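Protein CPn_0803/CP_1068/CPj0803/CpB0832 (PDB 3Q9D) is of unknown function but is a chlamydial coiled-coil protein that may belong to the needle tip of the type III secretion system. Local coordinates at residues F93-N98 against Q111-L116; L52-N57 against Q75-N80. One frame throughout, in Å; residues are numbered along the deposited sequence. Where two conformers were deposited one is given.

Contact 1: F93-N98 against Q111-L116; sequences FEMLIN and QAAHSL
Met95 and Leu96 meet Ala113 and Leu116 without any side-chain ring, amide or carboxylate between them; the flat groups of these segments lie off the seam. There the amide of Asn98 donates from ND2 to Glu94 OE1 over 2.9 Å, nearly in its own plane but reaching the oxygen from above the carboxylate plane, 39° out of it. The ring of Phe93 turns instead to helix 70-82, where it packs edge-to-face with Phe79.

The seam itself is aliphatic. Met95 sets CG anti to its backbone N (chi1 173°), which carries the chain across the gap, and a bend at chi3 then lays the thioether end over the methyl of Ala113. In the conformer described, Met95 CE comes to 3.8 Å from Ala113 CB and Met95 SD to 3.9 Å from the same carbon; a second conformer of Met95 makes this detail less certain. The next residue, Leu96, reaches with its CD2 branch to Leu116 CB at 3.9 Å, about a turn beyond Ala113 on the partner helix, the two leucines crossing obliquely. Leu96 CD2 also lies 3.9 Å from Leu116 O, a van der Waals contact of a methyl with a carbonyl oxygen.

The segment axes approach to 10.0 Å at 38°, a spacing that Met95 and the leucines span. Phe51 of helix 48-61 touches both Met95 and Leu116, and Leu101 and Leu105 pack on Ala113. All four touching residues are buried, and with no hydrogen bond across the seam, cohesion here comes from van der Waals contact and the exclusion of water.

Contact 2: L52-N57 against Q75-N80; sequences LLLEGN and QNVVFN
Val77 points its side chain at helix 48-61 and puts a single methyl, CG1, against two residues three positions apart there, Leu54 and Asn57. The branch at Val77 is turned with CG1 anti to the backbone N (chi1 163°), and this is the methyl that does the touching. Val77 CG1 lies 3.7 Å from Leu54 CD1, the side chains meeting at a slant rather than running alongside one another. Roughly at right angles to that direction, Val77 CG1 rests 3.9 Å from Asn57 CB, so the asparagine contributes its aliphatic root to the packing.

Leu54 does not start out aimed at its partner. Its CG leaves anti to the backbone N (chi1 -178°), and the end of the side chain thereby comes nearer to Val77 than its base. Asn57 starts toward the other segment, and its polar end is held within its own helix, where OD1 accepts a hydrogen bond from Arg60 NH2. The two backbones come nearest at Asn57 and Val77, with Asn57 CA 6.9 Å from Val77 CA. No hydrogen bond joins the two segments.

The contact ties helix 48-61 to helix 70-82, and helix 86-98 packs against both: Phe92 touches Leu54 and Val78, and Phe93 also touches Val78. Close by on helix 70-82, Asn76 packs against Phe139 of a second subunit, from the strand 137-147.

How the contacts relate
Contact 2 comes first along the chain and closes before contact 1 opens, so the two stand in series, with centres about 12 Å apart. Between them they use four successive helices, 48-61, 70-82, 86-98 and 107-133, each contact pairing two that are not the same as the other's. The two contacts touch directly: Phe93 CE1 packs 3.5 Å from Val78 CB, and Leu116 CD2 lies 3.6 Å from Glu55 CB. Both belong to the amino-terminal helical part, on the same side of the chain's centre and ahead of the three-stranded antiparallel sheet. Together they illustrate how local apolar seams knit consecutive helices into one bundle.

Contact 1: F93-N98 against Q111-L116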
ATOM      1  N   PHE A  93       9.988  -3.306  32.338  1.00 17.80           N
ATOM      2  CA  PHE A  93      10.548  -4.106  31.241  1.00 19.10           C
ATOM      3  C   PHE A  93      10.591  -5.606  31.590  1.00 21.53           C
ATOM      4  O   PHE A  93      10.201  -6.436  30.784  1.00 21.17           O
ATOM      5  CB  PHE A  93      11.955  -3.622  30.863  1.00 16.19           C
ATOM      6  CG  PHE A  93      11.968  -2.293  30.121  1.00 25.14           C
ATOM      7  CD1 PHE A  93      11.049  -2.035  29.104  1.00 19.46           C
ATOM      8  CD2 PHE A  93      12.893  -1.311  30.446  1.00 20.13           C
ATOM      9  CE1 PHE A  93      11.068  -0.794  28.400  1.00 16.60           C
ATOM     10  CE2 PHE A  93      12.918  -0.078  29.761  1.00 20.53           C
ATOM     11  CZ  PHE A  93      11.994   0.173  28.744  1.00 22.80           C
ATOM     12  N   GLU A  94      11.088  -5.952  32.772  1.00 21.36           N
ATOM     13  CA  GLU A  94      11.069  -7.363  33.204  1.00 23.90           C
ATOM     14  C   GLU A  94       9.637  -7.898  33.208  1.00 22.75           C
ATOM     15  O   GLU A  94       9.353  -8.988  32.698  1.00 27.27           O
ATOM     16  CB  GLU A  94      11.639  -7.493  34.614  1.00 34.53           C
ATOM     17  CG  GLU A  94      13.111  -7.200  34.731  1.00 48.10           C
ATOM     18  CD  GLU A  94      13.969  -8.272  34.085  1.00 60.71           C
ATOM     19  OE1 GLU A  94      13.404  -9.258  33.558  1.00 56.74           O
ATOM     20  OE2 GLU A  94      15.211  -8.125  34.115  1.00 67.72           O
ATOM     21  N   MET A  95       8.727  -7.120  33.788  1.00 18.46           N
ATOM     22  CA  MET A  95       7.320  -7.504  33.853  1.00 19.56           C
ATOM     23  C   MET A  95       6.721  -7.736  32.455  1.00 19.77           C
ATOM     24  O   MET A  95       6.157  -8.808  32.165  1.00 22.82           O
ATOM     25  CB  MET A  95       6.511  -6.419  34.576  1.00 21.93           C
ATOM     26  CG  MET A  95       5.004  -6.663  34.536  1.00 18.15           C
ATOM     27  SD  MET A  95       4.008  -5.217  34.987  1.00 25.54           S
ATOM     28  CE  MET A  95       4.832  -4.728  36.501  1.00 31.94           C
ATOM     29  N   LEU A  96       6.855  -6.735  31.587  1.00 18.84           N
ATOM     30  CA  LEU A  96       6.133  -6.707  30.297  1.00 21.21           C
ATOM     31  C   LEU A  96       6.844  -7.412  29.137  1.00 28.37           C
ATOM     32  O   LEU A  96       6.197  -7.886  28.205  1.00 23.61           O
ATOM     33  CB  LEU A  96       5.807  -5.263  29.905  1.00 19.55           C
ATOM     34  CG  LEU A  96       4.874  -4.548  30.889  1.00 21.39           C
ATOM     35  CD1 LEU A  96       4.734  -3.080  30.521  1.00 22.43           C
ATOM     36  CD2 LEU A  96       3.516  -5.229  30.904  1.00 22.24           C
ATOM     37  N   ILE A  97       8.170  -7.459  29.185  1.00 22.23           N
ATOM     38  CA  ILE A  97       8.925  -8.189  28.167  1.00 25.96           C
ATOM     39  C   ILE A  97       9.111  -9.652  28.581  1.00 34.59           C
ATOM     40  O   ILE A  97       8.894 -10.559  27.776  1.00 31.87           O
ATOM     41  CB  ILE A  97      10.292  -7.531  27.889  1.00 26.89           C
ATOM     42  CG1 ILE A  97      10.104  -6.162  27.222  1.00 20.41           C
ATOM     43  CG2 ILE A  97      11.142  -8.409  27.000  1.00 34.87           C
ATOM     44  CD1 ILE A  97      11.422  -5.343  27.146  1.00 23.53           C
ATOM     45  N   ASN A  98       9.465  -9.880  29.848  1.00 31.51           N
ATOM     46  CA  ASN A  98       9.746 -11.237  30.341  1.00 32.17           C
ATOM     47  C   ASN A  98       8.636 -11.914  31.160  1.00 31.69           C
ATOM     48  O   ASN A  98       8.778 -13.070  31.522  1.00 32.51           O
ATOM     49  CB  ASN A  98      11.050 -11.251  31.151  1.00 31.60           C
ATOM     50  CG  ASN A  98      12.250 -10.908  30.301  1.00 40.10           C
ATOM     51  OD1 ASN A  98      12.232 -11.142  29.097  1.00 41.99           O
ATOM     52  ND2 ASN A  98      13.294 -10.344  30.912  1.00 40.96           N
ATOM     53  N   GLN A 111      -2.352  -7.935  41.029  1.00 27.36           N
ATOM     54  CA  GLN A 111      -3.416  -8.214  40.060  1.00 28.13           C
ATOM     55  C   GLN A 111      -3.318  -7.363  38.790  1.00 27.52           C
ATOM     56  O   GLN A 111      -3.546  -7.852  37.667  1.00 24.51           O
ATOM     57  CB  GLN A 111      -4.799  -8.025  40.693  1.00 38.09           C
ATOM     58  CG  GLN A 111      -5.190  -9.091  41.700  1.00 52.44           C
ATOM     59  CD  GLN A 111      -6.638  -8.939  42.148  1.00 74.37           C
ATOM     60  OE1 GLN A 111      -7.247  -7.880  41.970  1.00 79.64           O
ATOM     61  NE2 GLN A 111      -7.200 -10.002  42.718  1.00 81.19           N
ATOM     62  N   ALA A 112      -3.000  -6.084  38.957  1.00 24.23           N
ATOM     63  CA  ALA A 112      -2.885  -5.206  37.796  1.00 26.76           C
ATOM     64  C   ALA A 112      -1.689  -5.617  36.936  1.00 19.78           C
ATOM     65  O   ALA A 112      -1.778  -5.606  35.716  1.00 23.60           O
ATOM     66  CB  ALA A 112      -2.777  -3.736  38.220  1.00 30.48           C
ATOM     67  N   ALA A 113      -0.574  -5.984  37.574  1.00 22.70           N
ATOM     68  CA  ALA A 113       0.604  -6.434  36.837  1.00 22.43           C
ATOM     69  C   ALA A 113       0.255  -7.681  36.028  1.00 24.89           C
ATOM     70  O   ALA A 113       0.613  -7.779  34.848  1.00 23.42           O
ATOM     71  CB  ALA A 113       1.809  -6.720  37.786  1.00 19.34           C
ATOM     72  N   HIS A 114      -0.454  -8.629  36.646  1.00 24.59           N
ATOM     73  CA  HIS A 114      -0.848  -9.836  35.908  1.00 25.21           C
ATOM     74  C   HIS A 114      -1.740  -9.497  34.721  1.00 20.14           C
ATOM     75  O   HIS A 114      -1.627 -10.106  33.668  1.00 23.31           O
ATOM     76  CB  HIS A 114      -1.516 -10.872  36.823  1.00 22.80           C
ATOM     77  CG  HIS A 114      -0.554 -11.514  37.775  1.00 28.81           C
ATOM     78  ND1 HIS A 114       0.769 -11.710  37.461  1.00 42.01           N
ATOM     79  CD2 HIS A 114      -0.716 -11.977  39.034  1.00 39.07           C
ATOM     80  CE1 HIS A 114       1.384 -12.283  38.482  1.00 38.94           C
ATOM     81  NE2 HIS A 114       0.506 -12.455  39.446  1.00 36.44           N
ATOM     82  N   SER A 115      -2.608  -8.504  34.887  1.00 19.98           N
ATOM     83  CA  SER A 115      -3.501  -8.110  33.805  1.00 18.68           C
ATOM     84  C   SER A 115      -2.688  -7.491  32.654  1.00 24.87           C
ATOM     85  O   SER A 115      -2.947  -7.768  31.470  1.00 23.04           O
ATOM     86  CB  SER A 115      -4.545  -7.108  34.318  1.00 22.20           C
ATOM     87  OG  SER A 115      -5.377  -6.669  33.270  1.00 25.63           O
ATOM     88  N   LEU A 116      -1.711  -6.657  33.002  1.00 21.68           N
ATOM     89  CA  LEU A 116      -0.854  -6.012  31.998  1.00 23.45           C
ATOM     90  C   LEU A 116      -0.019  -7.046  31.259  1.00 17.82           C
ATOM     91  O   LEU A 116       0.180  -6.956  30.041  1.00 18.75           O
ATOM     92  CB  LEU A 116       0.084  -4.996  32.645  1.00 21.07           C
ATOM     93  CG  LEU A 116      -0.556  -3.700  33.158  1.00 27.12           C
ATOM     94  CD1 LEU A 116       0.523  -2.848  33.849  1.00 25.32           C
ATOM     95  CD2 LEU A 116      -1.270  -2.911  32.030  1.00 20.62           C
TER

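Contact 2: L52-N57 against Q75-N80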
ATOM      1  N   LEU A  52      -2.257   2.397  36.302  1.00 33.06           N
ATOM      2  CA  LEU A  52      -3.391   2.871  35.515  1.00 33.89           C
ATOM      3  C   LEU A  52      -2.969   3.707  34.310  1.00 25.56           C
ATOM      4  O   LEU A  52      -3.478   3.524  33.207  1.00 23.91           O
ATOM      5  CB  LEU A  52      -4.351   3.674  36.394  1.00 36.71           C
ATOM      6  CG  LEU A  52      -5.717   3.993  35.783  1.00 51.17           C
ATOM      7  CD1 LEU A  52      -6.417   2.720  35.335  1.00 52.15           C
ATOM      8  CD2 LEU A  52      -6.580   4.767  36.765  1.00 51.71           C
ATOM      9  N   LEU A  53      -2.051   4.639  34.533  1.00 23.55           N
ATOM     10  CA  LEU A  53      -1.533   5.477  33.460  1.00 29.97           C
ATOM     11  C   LEU A  53      -0.788   4.642  32.422  1.00 27.43           C
ATOM     12  O   LEU A  53      -0.921   4.865  31.221  1.00 24.82           O
ATOM     13  CB  LEU A  53      -0.609   6.556  34.023  1.00 38.75           C
ATOM     14  CG  LEU A  53      -1.211   7.949  34.210  1.00 56.12           C
ATOM     15  CD1 LEU A  53      -1.281   8.305  35.686  1.00 57.26           C
ATOM     16  CD2 LEU A  53      -0.401   8.983  33.446  1.00 60.90           C
ATOM     17  N   LEU A  54      -0.006   3.678  32.897  1.00 29.41           N
ATOM     18  CA  LEU A  54       0.760   2.809  32.017  1.00 25.81           C
ATOM     19  C   LEU A  54      -0.168   1.981  31.144  1.00 23.42           C
ATOM     20  O   LEU A  54       0.076   1.813  29.952  1.00 23.17           O
ATOM     21  CB  LEU A  54       1.667   1.893  32.836  1.00 24.66           C
ATOM     22  CG  LEU A  54       2.576   0.949  32.052  1.00 28.61           C
ATOM     23  CD1 LEU A  54       3.463   1.729  31.099  1.00 28.31           C
ATOM     24  CD2 LEU A  54       3.411   0.110  33.003  1.00 28.10           C
ATOM     25  N   GLU A  55      -1.241   1.474  31.741  1.00 22.42           N
ATOM     26  CA  GLU A  55      -2.206   0.672  30.987  1.00 22.50           C
ATOM     27  C   GLU A  55      -2.854   1.480  29.864  1.00 23.13           C
ATOM     28  O   GLU A  55      -2.969   0.998  28.735  1.00 24.96           O
ATOM     29  CB  GLU A  55      -3.298   0.121  31.900  1.00 21.39           C
ATOM     30  CG  GLU A  55      -4.306  -0.753  31.164  1.00 25.36           C
ATOM     31  CD  GLU A  55      -5.449  -1.225  32.066  1.00 43.19           C
ATOM     32  OE1 GLU A  55      -6.243  -0.371  32.526  1.00 48.99           O
ATOM     33  OE2 GLU A  55      -5.548  -2.446  32.314  1.00 40.07           O
ATOM     34  N   GLY A  56      -3.303   2.693  30.177  1.00 22.84           N
ATOM     35  CA  GLY A  56      -3.912   3.556  29.167  1.00 22.00           C
ATOM     36  C   GLY A  56      -2.952   3.847  28.020  1.00 20.72           C
ATOM     37  O   GLY A  56      -3.328   3.793  26.857  1.00 18.88           O
ATOM     38  N   ASN A  57      -1.704   4.165  28.345  1.00 20.19           N
ATOM     39  CA  ASN A  57      -0.693   4.422  27.323  1.00 22.24           C
ATOM     40  C   ASN A  57      -0.374   3.198  26.438  1.00 19.91           C
ATOM     41  O   ASN A  57      -0.211   3.313  25.222  1.00 19.55           O
ATOM     42  CB  ASN A  57       0.569   4.991  27.996  1.00 24.30           C
ATOM     43  CG  ASN A  57       0.381   6.441  28.410  1.00 34.57           C
ATOM     44  OD1 ASN A  57      -0.155   7.229  27.636  1.00 34.16           O
ATOM     45  ND2 ASN A  57       0.799   6.796  29.623  1.00 32.20           N
ATOM     46  N   GLN A  75       9.099   1.309  24.530  1.00 17.85           N
ATOM     47  CA  GLN A  75      10.196   1.673  25.430  1.00 16.09           C
ATOM     48  C   GLN A  75      10.052   3.107  25.889  1.00 19.50           C
ATOM     49  O   GLN A  75      10.299   3.422  27.036  1.00 21.06           O
ATOM     50  CB  GLN A  75      11.547   1.510  24.722  1.00 15.22           C
ATOM     51  CG  GLN A  75      11.909   0.060  24.419  1.00 18.13           C
ATOM     52  CD  GLN A  75      13.261  -0.030  23.741  1.00 22.19           C
ATOM     53  OE1 GLN A  75      13.458   0.534  22.666  1.00 19.71           O
ATOM     54  NE2 GLN A  75      14.211  -0.705  24.386  1.00 23.23           N
ATOM     55  N   ASN A  76       9.663   3.986  24.980  1.00 17.82           N
ATOM     56  CA  ASN A  76       9.500   5.409  25.319  1.00 15.96           C
ATOM     57  C   ASN A  76       8.401   5.620  26.373  1.00 23.73           C
ATOM     58  O   ASN A  76       8.558   6.421  27.289  1.00 24.32           O
ATOM     59  CB  ASN A  76       9.197   6.222  24.060  1.00 23.23           C
ATOM     60  CG  ASN A  76       9.050   7.709  24.346  1.00 30.59           C
ATOM     61  OD1 ASN A  76      10.007   8.358  24.756  1.00 33.30           O
ATOM     62  ND2 ASN A  76       7.851   8.247  24.139  1.00 32.31           N
ATOM     63  N   VAL A  77       7.310   4.867  26.247  1.00 19.91           N
ATOM     64  CA  VAL A  77       6.233   4.862  27.239  1.00 20.57           C
ATOM     65  C   VAL A  77       6.739   4.418  28.610  1.00 25.53           C
ATOM     66  O   VAL A  77       6.435   5.037  29.631  1.00 24.47           O
ATOM     67  CB  VAL A  77       5.081   3.924  26.784  1.00 23.43           C
ATOM     68  CG1 VAL A  77       4.155   3.567  27.958  1.00 19.64           C
ATOM     69  CG2 VAL A  77       4.287   4.596  25.648  1.00 25.52           C
ATOM     70  N   VAL A  78       7.529   3.350  28.636  1.00 17.64           N
ATOM     71  CA  VAL A  78       8.086   2.900  29.908  1.00 23.26           C
ATOM     72  C   VAL A  78       9.032   3.943  30.517  1.00 28.26           C
ATOM     73  O   VAL A  78       8.940   4.252  31.709  1.00 26.06           O
ATOM     74  CB  VAL A  78       8.794   1.533  29.776  1.00 16.83           C
ATOM     75  CG1 VAL A  78       9.487   1.175  31.103  1.00 18.84           C
ATOM     76  CG2 VAL A  78       7.772   0.441  29.412  1.00 21.02           C
ATOM     77  N   PHE A  79       9.926   4.497  29.705  1.00 21.74           N
ATOM     78  CA  PHE A  79      10.854   5.492  30.218  1.00 21.47           C
ATOM     79  C   PHE A  79      10.112   6.727  30.728  1.00 30.95           C
ATOM     80  O   PHE A  79      10.431   7.245  31.798  1.00 31.70           O
ATOM     81  CB  PHE A  79      11.924   5.840  29.179  1.00 26.88           C
ATOM     82  CG  PHE A  79      12.978   4.768  29.024  1.00 32.43           C
ATOM     83  CD1 PHE A  79      13.651   4.276  30.137  1.00 35.22           C
ATOM     84  CD2 PHE A  79      13.283   4.244  27.773  1.00 31.02           C
ATOM     85  CE1 PHE A  79      14.619   3.279  30.005  1.00 33.62           C
ATOM     86  CE2 PHE A  79      14.255   3.258  27.629  1.00 30.56           C
ATOM     87  CZ  PHE A  79      14.917   2.769  28.751  1.00 31.04           C
ATOM     88  N   ASN A  80       9.100   7.169  29.984  1.00 23.87           N
ATOM     89  CA  ASN A  80       8.280   8.309  30.414  1.00 24.67           C
ATOM     90  C   ASN A  80       7.643   8.025  31.764  1.00 26.95           C
ATOM     91  O   ASN A  80       7.646   8.866  32.652  1.00 34.22           O
ATOM     92  CB  ASN A  80       7.183   8.645  29.379  1.00 22.17           C
ATOM     93  CG  ASN A  80       7.732   9.367  28.158  1.00 36.91           C
ATOM     94  OD1 ASN A  80       8.879   9.809  28.158  1.00 45.24           O
ATOM     95  ND2 ASN A  80       6.906   9.506  27.118  1.00 38.37           N
TER